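Local coordinates for protein cupin 2, conserved barrel (Desulfitobacterium hafniense, PDB 2OZJ) that is of unknown function but belongs to the cupin superfamily, whose members share a conserved beta-barrel, and is paired here with a second copy of itself, at the interface of chains A and B. Residues are numbered along the deposited sequence; one frame, centred on the assembly and turned at random. Chains: chain A/B, Cupin 2, conserved barrel.

Contact 1 and contact 2 are twin patches of one two-fold symmetric interface, with the centres of their C-alpha atoms about 16 Å apart. Each sets the N-terminal strand 4-5 of one copy, together with Ala3 before it, against Asp59 and Leu109 of the other; the two chains exchange roles from contact 1 to contact 2. Contact 1 is described out to A:Thr60 and A:Met87 and contact 2 out to A:Val38 and B:Asp111, although the symmetry gives each a twin. Such a reciprocal exchange of N-terminal segments is consistent with a dimer, although the structure alone does not prove that the pair forms in solution.

Contact 1: the interface of chains A and B. Residues chain A 59-60, 87, 109; chain B 3-5.
The short strand 4-5 of chain B, with B:Ala3 leading into it, lies against chain A where the loop residue A:Asp59 runs into strand 60-65, flanked by strand 84-88 and the end of strand 102-109. B:Leu5 supplies the main apolar insert, with 66 Å² of its surface hidden. Its CG sits 3.7 Å from A:Asp59 CB, so the methylene of the acid, and not its carboxylate, packs on the leucine branch. Beyond that, methyl CD1 reaches the A:Thr60 backbone, 3.6 Å from the carbonyl carbon C. A:Met87, modelled as selenomethionine, and A:Leu109 close over B:Leu5 from opposite sides. The A:Met87 and B:Leu5 side chains cross obliquely, with A:Met87 CG 3.9 Å from B:Leu5 CB. Bends at chi2 (-86°) and chi3 (-95°) turn the A:Met87 methyl CE back towards the B:Leu5 carbonyl, where it stands 3.5 Å from O. On the other flank A:Leu109 CD1 lies 4.1 Å from B:Leu5 CG. A direct polar tether is the hydrogen bond from B:Leu5 N to A:Asp59 OD2, at 2.9 Å and 153° at the hydrogen; it uses the anti lone pair of OD2 and helps to hold the leucine's backbone while its side chain packs on chain A. A second, through water 1, links A:Asp59 N to B:Ala3 O. Within the fold, the patch lies on the flank of the chain A cupin barrel, where strand ends receive the partner's N-terminal segment.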
# COMPACT_ATOMS: atom_id res chain seq x y z
N ASP A 59 -9.55 -10.55 4.45
CA ASP A 59 -8.55 -9.77 5.19
C ASP A 59 -8.40 -8.38 4.61
O ASP A 59 -8.53 -8.18 3.40
CB ASP A 59 -7.20 -10.48 5.16
CG ASP A 59 -7.18 -11.81 5.88
OD1 ASP A 59 -8.09 -12.12 6.66
OD2 ASP A 59 -6.20 -12.54 5.65
N THR A 60 -8.12 -7.42 5.50
CA THR A 60 -7.93 -6.02 5.16
C THR A 60 -6.66 -5.52 5.76
O THR A 60 -6.33 -5.88 6.88
CB THR A 60 -9.06 -5.18 5.73
OG1 THR A 60 -10.27 -5.69 5.20
CG2 THR A 60 -8.92 -3.72 5.34
N MSE A 87 -3.30 -4.99 10.05
CA MSE A 87 -4.10 -5.95 9.32
C MSE A 87 -5.25 -6.40 10.20
O MSE A 87 -5.05 -6.77 11.36
CB MSE A 87 -3.26 -7.16 8.92
CG MSE A 87 -3.92 -8.01 7.82
SE MSE A 87 -5.13 -9.33 8.47
CE MSE A 87 -4.01 -10.88 8.57
N LEU A 109 -9.11 -8.04 0.57
CA LEU A 109 -9.34 -9.20 -0.28
C LEU A 109 -10.83 -9.54 -0.34
O LEU A 109 -11.52 -9.58 0.69
CB LEU A 109 -8.59 -10.38 0.25
CG LEU A 109 -7.08 -10.17 0.37
CD1 LEU A 109 -6.43 -11.45 0.83
CD2 LEU A 109 -6.43 -9.65 -0.92
N ALA B 3 -7.32 -16.90 -0.36
CA ALA B 3 -6.58 -15.65 -0.36
C ALA B 3 -6.50 -15.09 1.07
O ALA B 3 -7.52 -14.97 1.75
CB ALA B 3 -7.24 -14.64 -1.31
N ARG B 4 -5.29 -14.73 1.52
CA ARG B 4 -5.11 -14.15 2.84
C ARG B 4 -3.92 -13.22 2.93
O ARG B 4 -2.91 -13.40 2.23
CB ARG B 4 -4.99 -15.25 3.91
CG ARG B 4 -3.74 -16.04 3.86
CD ARG B 4 -3.81 -17.34 4.64
NE ARG B 4 -2.51 -18.00 4.59
CZ ARG B 4 -1.44 -17.62 5.27
NH1 ARG B 4 -1.50 -16.60 6.12
NH2 ARG B 4 -0.30 -18.26 5.10
N LEU B 5 -4.04 -12.21 3.80
CA LEU B 5 -2.96 -11.30 4.06
C LEU B 5 -2.17 -11.96 5.15
O LEU B 5 -2.70 -12.76 5.93
CB LEU B 5 -3.47 -9.89 4.47
CG LEU B 5 -4.24 -9.15 3.36
CD1 LEU B 5 -4.72 -7.84 3.87
CD2 LEU B 5 -3.37 -8.94 2.10
O HOH W 1 -9.16 -13.08 2.99

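Contact 2: the interface of chains A and B. Residues chain A 3-5, 38; chain B 59, 109, 111.
The carbonyl oxygen A:Ala3 O lies 2.8 Å from water 2, which in turn joins the backbone N of B:Asp59, so a water-mediated link ties the two main chains. The water to B:Asp59 N bond is close to straight, 163° at the hydrogen. A second link starts from the same aspartate: A:Leu5 N donates to carboxylate oxygen OD2 of B:Asp59 at 2.9 Å, entering on the anti lone pair, away from the other oxygen. B:Asp59 can serve both because its CG stands anti to its carbonyl carbon and beside its own N (chi1 -65°), which turns amide and carboxylate towards the same segment of chain A. An alanine in place of B:Asp59 would keep CB, as a methyl, and the backbone amide but would probably leave A:Leu5 N without its carboxylate mate and the strand 4-5 backbone less firmly fixed. The guanidinium of A:Arg4 adds no salt bridge here, since its NH1 is 6.2 Å from B:Asp59 OD2, although its positive charge might still weakly favour the carboxylate.

At the margin B:Asp111 stands beside A:Ala3 but is poorly ordered, and its contribution is uncertain. Apolar packing centres on the forked tip of B:Leu109, whose branches serve different elements of chain A. Methyl CD1 meets the strand 4-5 backbone, 3.6 Å from A:Arg4 CA, and comes within 3.9 Å of the A:Ala3 methyl CB. B:Leu109 therefore bridges the N-terminal strand and a longer strand of the partner, for its other methyl, CD2, points to strand 38-46 and touches A:Val38 CG1 at 4.0 Å.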
# COMPACT_ATOMS: atom_id res chain seq x y z
N ALA A 3 -9.02 -7.33 -14.29
CA ALA A 3 -8.46 -6.65 -13.13
C ALA A 3 -7.44 -5.59 -13.58
O ALA A 3 -6.54 -5.88 -14.36
CB ALA A 3 -7.81 -7.67 -12.19
N ARG A 4 -7.59 -4.36 -13.06
CA ARG A 4 -6.65 -3.29 -13.40
C ARG A 4 -6.52 -2.26 -12.29
O ARG A 4 -7.47 -1.99 -11.54
CB ARG A 4 -7.05 -2.61 -14.71
CG ARG A 4 -8.28 -1.79 -14.64
CD ARG A 4 -8.86 -1.45 -16.01
NE ARG A 4 -10.03 -0.59 -15.83
CZ ARG A 4 -9.97 0.70 -15.50
NH1 ARG A 4 -8.81 1.33 -15.36
NH2 ARG A 4 -11.09 1.37 -15.32
N LEU A 5 -5.32 -1.67 -12.20
CA LEU A 5 -5.07 -0.61 -11.26
C LEU A 5 -5.46 0.64 -12.00
O LEU A 5 -5.44 0.68 -13.23
CB LEU A 5 -3.59 -0.57 -10.80
CG LEU A 5 -3.15 -1.80 -9.99
CD1 LEU A 5 -1.71 -1.70 -9.64
CD2 LEU A 5 -3.99 -1.99 -8.71
N VAL A 38 -9.71 -7.97 -5.34
CA VAL A 38 -9.10 -7.04 -4.38
C VAL A 38 -9.72 -5.67 -4.55
O VAL A 38 -9.97 -5.20 -5.68
CB VAL A 38 -7.54 -7.00 -4.44
CG1 VAL A 38 -7.04 -6.36 -5.74
CG2 VAL A 38 -6.97 -6.25 -3.23
N ASP B 59 -1.04 -5.15 -13.95
CA ASP B 59 -0.63 -3.85 -13.43
C ASP B 59 0.07 -3.99 -12.09
O ASP B 59 -0.27 -4.86 -11.29
CB ASP B 59 -1.85 -2.94 -13.27
CG ASP B 59 -2.52 -2.58 -14.58
OD1 ASP B 59 -1.95 -2.76 -15.66
OD2 ASP B 59 -3.66 -2.07 -14.49
N LEU B 109 -1.14 -7.16 -9.77
CA LEU B 109 -2.27 -8.01 -10.13
C LEU B 109 -1.79 -9.19 -10.99
O LEU B 109 -1.02 -9.02 -11.94
CB LEU B 109 -3.28 -7.22 -10.90
CG LEU B 109 -3.82 -6.00 -10.15
CD1 LEU B 109 -4.89 -5.33 -10.99
CD2 LEU B 109 -4.35 -6.32 -8.74
N ASP B 111 -3.30 -10.98 -13.37
CA ASP B 111 -4.51 -10.79 -14.18
C ASP B 111 -4.29 -9.62 -15.14
O ASP B 111 -4.51 -9.75 -16.35
CB ASP B 111 -5.77 -10.52 -13.34
CG ASP B 111 -6.48 -11.82 -12.87
OD1 ASP B 111 -6.42 -12.86 -13.57
OD2 ASP B 111 -7.12 -11.79 -11.79
O HOH W 2 -3.76 -6.09 -14.58